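Local coordinates for protein aspartokinase (Synechocystis, PDB 3L76) that probably phosphorylates the beta-carboxyl group of aspartate with ATP, an early step toward lysine and threonine, and carries ACT domains that bind these two amino acids, at residues 194-208 against 432-444. Numbering follows the deposited sequence.
Sequences MAEITCDEMLELASL and LPAVRGVALDQDQ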
ATOM      1  N   MET A 194     -27.521 -19.534  17.307  1.00 53.50           N
ATOM      2  CA  MET A 194     -28.470 -19.832  16.247  1.00 54.68           C
ATOM      3  C   MET A 194     -27.844 -20.775  15.246  1.00 67.88           C
ATOM      4  O   MET A 194     -26.695 -20.587  14.829  1.00 49.15           O
ATOM      5  CB  MET A 194     -28.888 -18.559  15.516  1.00 53.19           C
ATOM      6  CG  MET A 194     -29.545 -17.509  16.380  1.00 55.44           C
ATOM      7  SD  MET A 194     -30.109 -16.111  15.401  1.00 61.50           S
ATOM      8  CE  MET A 194     -30.793 -15.053  16.675  1.00 63.38           C
ATOM      9  N   ALA A 195     -28.600 -21.789  14.850  1.00 58.78           N
ATOM     10  CA  ALA A 195     -28.160 -22.632  13.742  1.00 69.55           C
ATOM     11  C   ALA A 195     -28.462 -21.922  12.424  1.00 63.73           C
ATOM     12  O   ALA A 195     -27.607 -21.819  11.544  1.00 56.46           O
ATOM     13  CB  ALA A 195     -28.848 -23.986  13.790  1.00 43.23           C
ATOM     14  N   GLU A 196     -29.689 -21.419  12.320  1.00 65.05           N
ATOM     15  CA  GLU A 196     -30.179 -20.770  11.115  1.00 60.12           C
ATOM     16  C   GLU A 196     -30.792 -19.429  11.439  1.00 61.98           C
ATOM     17  O   GLU A 196     -31.392 -19.251  12.491  1.00 56.80           O
ATOM     18  CB  GLU A 196     -31.257 -21.624  10.439  1.00 52.37           C
ATOM     19  CG  GLU A 196     -30.723 -22.674   9.484  1.00 81.54           C
ATOM     20  CD  GLU A 196     -31.803 -23.225   8.574  1.00109.47           C
ATOM     21  OE1 GLU A 196     -32.955 -22.751   8.675  1.00 98.62           O
ATOM     22  OE2 GLU A 196     -31.495 -24.124   7.757  1.00128.02           O
ATOM     23  N   ILE A 197     -30.646 -18.485  10.519  1.00 61.10           N
ATOM     24  CA  ILE A 197     -31.364 -17.224  10.601  1.00 43.07           C
ATOM     25  C   ILE A 197     -31.613 -16.743   9.177  1.00 43.42           C
ATOM     26  O   ILE A 197     -30.785 -16.978   8.295  1.00 57.27           O
ATOM     27  CB  ILE A 197     -30.588 -16.159  11.400  1.00 28.64           C
ATOM     28  CG1 ILE A 197     -31.475 -14.923  11.624  1.00 42.27           C
ATOM     29  CG2 ILE A 197     -29.298 -15.767  10.681  1.00 26.34           C
ATOM     30  CD1 ILE A 197     -30.823 -13.801  12.415  1.00 41.64           C
ATOM     31  N   THR A 198     -32.754 -16.097   8.935  1.00 33.18           N
ATOM     32  CA  THR A 198     -33.025 -15.580   7.595  1.00 51.10           C
ATOM     33  C   THR A 198     -32.320 -14.248   7.362  1.00 46.71           C
ATOM     34  O   THR A 198     -32.041 -13.508   8.302  1.00 51.61           O
ATOM     35  CB  THR A 198     -34.544 -15.422   7.283  1.00 44.13           C
ATOM     36  OG1 THR A 198     -35.078 -14.286   7.971  1.00 40.82           O
ATOM     37  CG2 THR A 198     -35.322 -16.664   7.653  1.00 26.15           C
ATOM     38  N   CYS A 199     -32.013 -13.958   6.105  1.00 34.38           N
ATOM     39  CA  CYS A 199     -31.450 -12.671   5.750  1.00 34.25           C
ATOM     40  C   CYS A 199     -32.291 -11.571   6.374  1.00 41.63           C
ATOM     41  O   CYS A 199     -31.770 -10.687   7.060  1.00 51.14           O
ATOM     42  CB  CYS A 199     -31.405 -12.501   4.227  1.00 40.49           C
ATOM     43  SG  CYS A 199     -30.211 -13.600   3.403  1.00 41.50           S
ATOM     44  N   ASP A 200     -33.598 -11.632   6.142  1.00 42.50           N
ATOM     45  CA  ASP A 200     -34.481 -10.581   6.613  1.00 42.24           C
ATOM     46  C   ASP A 200     -34.428 -10.451   8.133  1.00 54.80           C
ATOM     47  O   ASP A 200     -34.390  -9.339   8.663  1.00 24.76           O
ATOM     48  CB  ASP A 200     -35.902 -10.795   6.100  1.00 30.15           C
ATOM     49  CG  ASP A 200     -36.062 -10.375   4.658  1.00 44.91           C
ATOM     50  OD1 ASP A 200     -35.328  -9.467   4.228  1.00 46.26           O
ATOM     51  OD2 ASP A 200     -36.919 -10.933   3.950  1.00 50.69           O
ATOM     52  N   GLU A 201     -34.390 -11.590   8.819  1.00 33.91           N
ATOM     53  CA  GLU A 201     -34.275 -11.601  10.264  1.00 45.18           C
ATOM     54  C   GLU A 201     -32.953 -10.995  10.659  1.00 38.69           C
ATOM     55  O   GLU A 201     -32.883 -10.217  11.596  1.00 50.69           O
ATOM     56  CB  GLU A 201     -34.387 -13.024  10.820  1.00 40.03           C
ATOM     57  CG  GLU A 201     -35.760 -13.648  10.659  1.00 42.44           C
ATOM     58  CD  GLU A 201     -35.794 -15.103  11.059  1.00 59.37           C
ATOM     59  OE1 GLU A 201     -36.901 -15.622  11.295  1.00 55.55           O
ATOM     60  OE2 GLU A 201     -34.718 -15.728  11.131  1.00 62.67           O
ATOM     61  N   MET A 202     -31.902 -11.358   9.931  1.00 59.22           N
ATOM     62  CA  MET A 202     -30.558 -10.898  10.246  1.00 38.96           C
ATOM     63  C   MET A 202     -30.494  -9.392  10.095  1.00 50.92           C
ATOM     64  O   MET A 202     -29.832  -8.703  10.869  1.00 34.70           O
ATOM     65  CB  MET A 202     -29.537 -11.573   9.334  1.00 50.63           C
ATOM     66  CG  MET A 202     -28.071 -11.276   9.677  1.00 37.65           C
ATOM     67  SD  MET A 202     -27.576 -11.882  11.296  1.00 48.44           S
ATOM     68  CE  MET A 202     -27.313 -10.347  12.186  1.00 57.42           C
ATOM     69  N   LEU A 203     -31.196  -8.887   9.090  1.00 49.82           N
ATOM     70  CA  LEU A 203     -31.270  -7.453   8.866  1.00 33.29           C
ATOM     71  C   LEU A 203     -32.025  -6.746   9.998  1.00 46.43           C
ATOM     72  O   LEU A 203     -31.565  -5.737  10.517  1.00 36.91           O
ATOM     73  CB  LEU A 203     -31.907  -7.150   7.504  1.00 41.14           C
ATOM     74  CG  LEU A 203     -31.070  -7.537   6.270  1.00 43.39           C
ATOM     75  CD1 LEU A 203     -31.852  -7.394   4.974  1.00 23.68           C
ATOM     76  CD2 LEU A 203     -29.804  -6.705   6.186  1.00 30.27           C
ATOM     77  N   GLU A 204     -33.171  -7.281  10.396  1.00 50.38           N
ATOM     78  CA  GLU A 204     -33.931  -6.646  11.471  1.00 56.87           C
ATOM     79  C   GLU A 204     -33.205  -6.774  12.808  1.00 61.16           C
ATOM     80  O   GLU A 204     -33.423  -5.972  13.709  1.00 49.95           O
ATOM     81  CB  GLU A 204     -35.361  -7.192  11.569  1.00 42.85           C
ATOM     82  CG  GLU A 204     -36.291  -6.743  10.444  1.00 30.71           C
ATOM     83  CD  GLU A 204     -36.642  -5.254  10.503  1.00 43.77           C
ATOM     84  OE1 GLU A 204     -36.009  -4.500  11.265  1.00 38.44           O
ATOM     85  OE2 GLU A 204     -37.546  -4.822   9.761  1.00 30.78           O
ATOM     86  N   LEU A 205     -32.333  -7.774  12.920  1.00 52.22           N
ATOM     87  CA  LEU A 205     -31.543  -7.980  14.135  1.00 52.14           C
ATOM     88  C   LEU A 205     -30.089  -7.564  13.906  1.00 64.10           C
ATOM     89  O   LEU A 205     -29.173  -8.117  14.511  1.00 40.46           O
ATOM     90  CB  LEU A 205     -31.608  -9.445  14.597  1.00 35.48           C
ATOM     91  CG  LEU A 205     -32.952  -9.955  15.136  1.00 54.56           C
ATOM     92  CD1 LEU A 205     -33.072 -11.486  15.084  1.00 30.98           C
ATOM     93  CD2 LEU A 205     -33.207  -9.437  16.551  1.00 44.49           C
ATOM     94  N   ALA A 206     -29.888  -6.586  13.030  1.00 60.54           N
ATOM     95  CA  ALA A 206     -28.551  -6.079  12.712  1.00 39.42           C
ATOM     96  C   ALA A 206     -27.617  -5.989  13.914  1.00 55.13           C
ATOM     97  O   ALA A 206     -26.442  -6.347  13.824  1.00 68.97           O
ATOM     98  CB  ALA A 206     -28.645  -4.730  12.036  1.00 41.31           C
ATOM     99  N   SER A 207     -28.135  -5.503  15.033  1.00 55.82           N
ATOM    100  CA  SER A 207     -27.331  -5.328  16.237  1.00 55.32           C
ATOM    101  C   SER A 207     -26.740  -6.646  16.745  1.00 64.25           C
ATOM    102  O   SER A 207     -25.647  -6.660  17.305  1.00 55.00           O
ATOM    103  CB  SER A 207     -28.155  -4.660  17.349  1.00 55.27           C
ATOM    104  OG  SER A 207     -28.988  -5.602  18.004  1.00 62.32           O
ATOM    105  N   LEU A 208     -27.462  -7.749  16.564  1.00 52.59           N
ATOM    106  CA  LEU A 208     -26.945  -9.064  16.954  1.00 55.66           C
ATOM    107  C   LEU A 208     -25.728  -9.480  16.113  1.00 64.20           C
ATOM    108  O   LEU A 208     -25.014 -10.419  16.455  1.00 67.51           O
ATOM    109  CB  LEU A 208     -28.046 -10.130  16.875  1.00 52.69           C
ATOM    110  CG  LEU A 208     -28.802 -10.519  18.155  1.00 56.78           C
ATOM    111  CD1 LEU A 208     -28.793  -9.403  19.217  1.00 43.81           C
ATOM    112  CD2 LEU A 208     -30.214 -10.948  17.808  1.00 38.83           C
ATOM    113  N   LEU A 432     -41.749 -22.105  10.365  1.00 70.87           N
ATOM    114  CA  LEU A 432     -40.979 -20.920  10.753  1.00 86.46           C
ATOM    115  C   LEU A 432     -41.406 -20.403  12.133  1.00 82.49           C
ATOM    116  O   LEU A 432     -42.594 -20.167  12.362  1.00107.69           O
ATOM    117  CB  LEU A 432     -41.141 -19.814   9.704  1.00 80.65           C
ATOM    118  CG  LEU A 432     -39.890 -19.124   9.145  1.00 88.85           C
ATOM    119  CD1 LEU A 432     -39.194 -18.280  10.199  1.00 96.48           C
ATOM    120  CD2 LEU A 432     -38.926 -20.141   8.555  1.00 93.89           C
ATOM    121  N   PRO A 433     -40.442 -20.214  13.055  1.00 83.24           N
ATOM    122  CA  PRO A 433     -40.816 -19.811  14.418  1.00 78.77           C
ATOM    123  C   PRO A 433     -41.318 -18.373  14.479  1.00 72.82           C
ATOM    124  O   PRO A 433     -40.934 -17.557  13.639  1.00 70.11           O
ATOM    125  CB  PRO A 433     -39.495 -19.917  15.200  1.00 73.43           C
ATOM    126  CG  PRO A 433     -38.507 -20.561  14.272  1.00 75.97           C
ATOM    127  CD  PRO A 433     -38.981 -20.268  12.890  1.00 85.35           C
ATOM    128  N   ALA A 434     -42.146 -18.064  15.472  1.00 66.79           N
ATOM    129  CA  ALA A 434     -42.672 -16.715  15.621  1.00 55.53           C
ATOM    130  C   ALA A 434     -41.571 -15.691  15.911  1.00 55.19           C
ATOM    131  O   ALA A 434     -41.530 -14.626  15.296  1.00 47.08           O
ATOM    132  CB  ALA A 434     -43.732 -16.680  16.705  1.00 63.38           C
ATOM    133  N   VAL A 435     -40.690 -16.020  16.856  1.00 42.05           N
ATOM    134  CA  VAL A 435     -39.587 -15.145  17.238  1.00 47.13           C
ATOM    135  C   VAL A 435     -38.242 -15.862  17.093  1.00 52.84           C
ATOM    136  O   VAL A 435     -38.100 -17.002  17.515  1.00 50.36           O
ATOM    137  CB  VAL A 435     -39.760 -14.651  18.690  1.00 49.62           C
ATOM    138  CG1 VAL A 435     -38.448 -14.109  19.257  1.00 38.87           C
ATOM    139  CG2 VAL A 435     -40.866 -13.604  18.759  1.00 57.71           C
ATOM    140  N   ARG A 436     -37.256 -15.197  16.499  1.00 61.43           N
ATOM    141  CA  ARG A 436     -35.931 -15.790  16.334  1.00 58.79           C
ATOM    142  C   ARG A 436     -34.904 -15.246  17.331  1.00 52.04           C
ATOM    143  O   ARG A 436     -34.058 -15.983  17.822  1.00 59.80           O
ATOM    144  CB  ARG A 436     -35.431 -15.590  14.906  1.00 68.80           C
ATOM    145  CG  ARG A 436     -34.102 -16.261  14.616  1.00 65.48           C
ATOM    146  CD  ARG A 436     -34.170 -17.019  13.308  1.00 67.64           C
ATOM    147  NE  ARG A 436     -34.540 -18.420  13.485  1.00 63.43           N
ATOM    148  CZ  ARG A 436     -34.986 -19.209  12.512  1.00 63.48           C
ATOM    149  NH1 ARG A 436     -35.149 -18.739  11.284  1.00 53.34           N
ATOM    150  NH2 ARG A 436     -35.285 -20.474  12.771  1.00 76.69           N
ATOM    151  N   GLY A 437     -34.973 -13.952  17.614  1.00 45.44           N
ATOM    152  CA  GLY A 437     -34.085 -13.338  18.584  1.00 51.11           C
ATOM    153  C   GLY A 437     -34.659 -12.047  19.131  1.00 58.67           C
ATOM    154  O   GLY A 437     -35.616 -11.509  18.588  1.00 54.81           O
ATOM    155  N   VAL A 438     -34.075 -11.544  20.211  1.00 55.90           N
ATOM    156  CA  VAL A 438     -34.569 -10.331  20.843  1.00 58.33           C
ATOM    157  C   VAL A 438     -33.395  -9.429  21.167  1.00 66.47           C
ATOM    158  O   VAL A 438     -32.270  -9.896  21.291  1.00 48.52           O
ATOM    159  CB  VAL A 438     -35.366 -10.637  22.136  1.00 52.30           C
ATOM    160  CG1 VAL A 438     -36.583 -11.479  21.816  1.00 54.53           C
ATOM    161  CG2 VAL A 438     -34.489 -11.340  23.143  1.00 31.93           C
ATOM    162  N   ALA A 439     -33.651  -8.135  21.303  1.00 61.74           N
ATOM    163  CA  ALA A 439     -32.565  -7.189  21.504  1.00 49.60           C
ATOM    164  C   ALA A 439     -32.989  -5.953  22.299  1.00 58.90           C
ATOM    165  O   ALA A 439     -34.172  -5.644  22.423  1.00 54.94           O
ATOM    166  CB  ALA A 439     -31.962  -6.789  20.171  1.00 26.10           C
ATOM    167  N   LEU A 440     -31.993  -5.248  22.819  1.00 41.91           N
ATOM    168  CA  LEU A 440     -32.205  -4.130  23.701  1.00 40.42           C
ATOM    169  C   LEU A 440     -31.320  -2.953  23.337  1.00 58.00           C
ATOM    170  O   LEU A 440     -30.119  -3.110  23.198  1.00 54.81           O
ATOM    171  CB  LEU A 440     -31.889  -4.538  25.139  1.00 43.67           C
ATOM    172  CG  LEU A 440     -32.206  -3.441  26.175  1.00 59.37           C
ATOM    173  CD1 LEU A 440     -33.717  -3.272  26.370  1.00 49.15           C
ATOM    174  CD2 LEU A 440     -31.538  -3.720  27.501  1.00 66.04           C
ATOM    175  N   ASP A 441     -31.897  -1.768  23.193  1.00 53.42           N
ATOM    176  CA  ASP A 441     -31.072  -0.577  23.047  1.00 40.69           C
ATOM    177  C   ASP A 441     -31.366   0.446  24.153  1.00 67.58           C
ATOM    178  O   ASP A 441     -32.499   0.933  24.284  1.00 43.63           O
ATOM    179  CB  ASP A 441     -31.219   0.031  21.654  1.00 32.51           C
ATOM    180  CG  ASP A 441     -30.282   1.200  21.429  1.00 60.58           C
ATOM    181  OD1 ASP A 441     -29.781   1.771  22.418  1.00 67.71           O
ATOM    182  OD2 ASP A 441     -30.042   1.553  20.262  1.00 56.83           O
ATOM    183  N   GLN A 442     -30.342   0.761  24.946  1.00 54.49           N
ATOM    184  CA  GLN A 442     -30.499   1.696  26.055  1.00 73.65           C
ATOM    185  C   GLN A 442     -29.608   2.938  25.952  1.00 68.70           C
ATOM    186  O   GLN A 442     -29.403   3.641  26.930  1.00 89.86           O
ATOM    187  CB  GLN A 442     -30.310   0.979  27.395  1.00 60.18           C
ATOM    188  CG  GLN A 442     -29.264  -0.103  27.370  1.00 44.22           C
ATOM    189  CD  GLN A 442     -29.066  -0.795  28.710  1.00 82.40           C
ATOM    190  OE1 GLN A 442     -29.352  -0.233  29.771  1.00 81.26           O
ATOM    191  NE2 GLN A 442     -28.561  -2.022  28.666  1.00 86.11           N
ATOM    192  N   ASP A 443     -29.110   3.220  24.756  1.00 53.04           N
ATOM    193  CA  ASP A 443     -28.254   4.378  24.522  1.00 77.03           C
ATOM    194  C   ASP A 443     -29.014   5.505  23.843  1.00 70.69           C
ATOM    195  O   ASP A 443     -28.416   6.465  23.350  1.00 63.15           O
ATOM    196  CB  ASP A 443     -27.065   3.993  23.642  1.00103.27           C
ATOM    197  CG  ASP A 443     -26.014   3.208  24.392  1.00126.78           C
ATOM    198  OD1 ASP A 443     -26.341   2.135  24.940  1.00118.39           O
ATOM    199  OD2 ASP A 443     -24.853   3.665  24.429  0.35154.25           O
ATOM    200  N   GLN A 444     -30.333   5.389  23.815  1.00 57.07           N
ATOM    201  CA  GLN A 444     -31.147   6.303  23.032  1.00 45.17           C
ATOM    202  C   GLN A 444     -31.928   7.279  23.887  1.00 41.90           C
ATOM    203  O   GLN A 444     -32.183   7.023  25.053  1.00 53.66           O
ATOM    204  CB  GLN A 444     -32.107   5.511  22.163  1.00 40.63           C
ATOM    205  CG  GLN A 444     -32.118   5.945  20.718  1.00 81.86           C
ATOM    206  CD  GLN A 444     -31.011   5.311  19.901  1.00 59.63           C
ATOM    207  OE1 GLN A 444     -31.259   4.606  18.933  1.00 89.36           O
ATOM    208  NE2 GLN A 444     -29.784   5.555  20.302  1.00 89.38           N
TER
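Ile197, Leu205 and Leu208 come nearest to Arg436, Gly437 and Ala439 respectively, with CA atoms 7.4 to 7.5 Å apart; at these pairs strand 196-198, the end of helix 199-204 and the 3-10 turn at 206-208, all of the amino acid kinase domain, meet the start of strand 437-453 of the ACT region. Arg436 and Gly437 together face Val533 as a classic beta bulge. Arg436, its CG anti to the backbone N (chi1 -176°) and its chain bent at chi2 and chi3, crosses Glu201 at about a right angle. NH1 donates a nearly straight hydrogen bond to Glu201 OE2, 3.0 Å, within a salt bridge; OE2 lies at the guanidinium edge, and the carboxylate and guanidinium planes are 78° apart. The same OE2 accepts from Thr198 N, and Thr198 OG1 caps Glu201 N in return, a capping box at the helix start, although the modelled places of OE2 and OG1 are less sure. Glu201 OE1 accepts a hydrogen bond from Ser535 N, which ties the carboxylate to the ACT region as well. Glu196 O sits over one guanidinium face, near its rim, and Ile197 CG1 packs on Arg436 CD at 3.8 Å. Met194, extended beyond CG, brings CE to Arg436 O, while Leu205 CD2 lies 3.8 Å from Gly437 O. Farther along, Leu208 CD1 makes an apolar contact with Ala439 CB at 4.2 Å, and Ser207 OG approaches that same methyl to 3.9 Å.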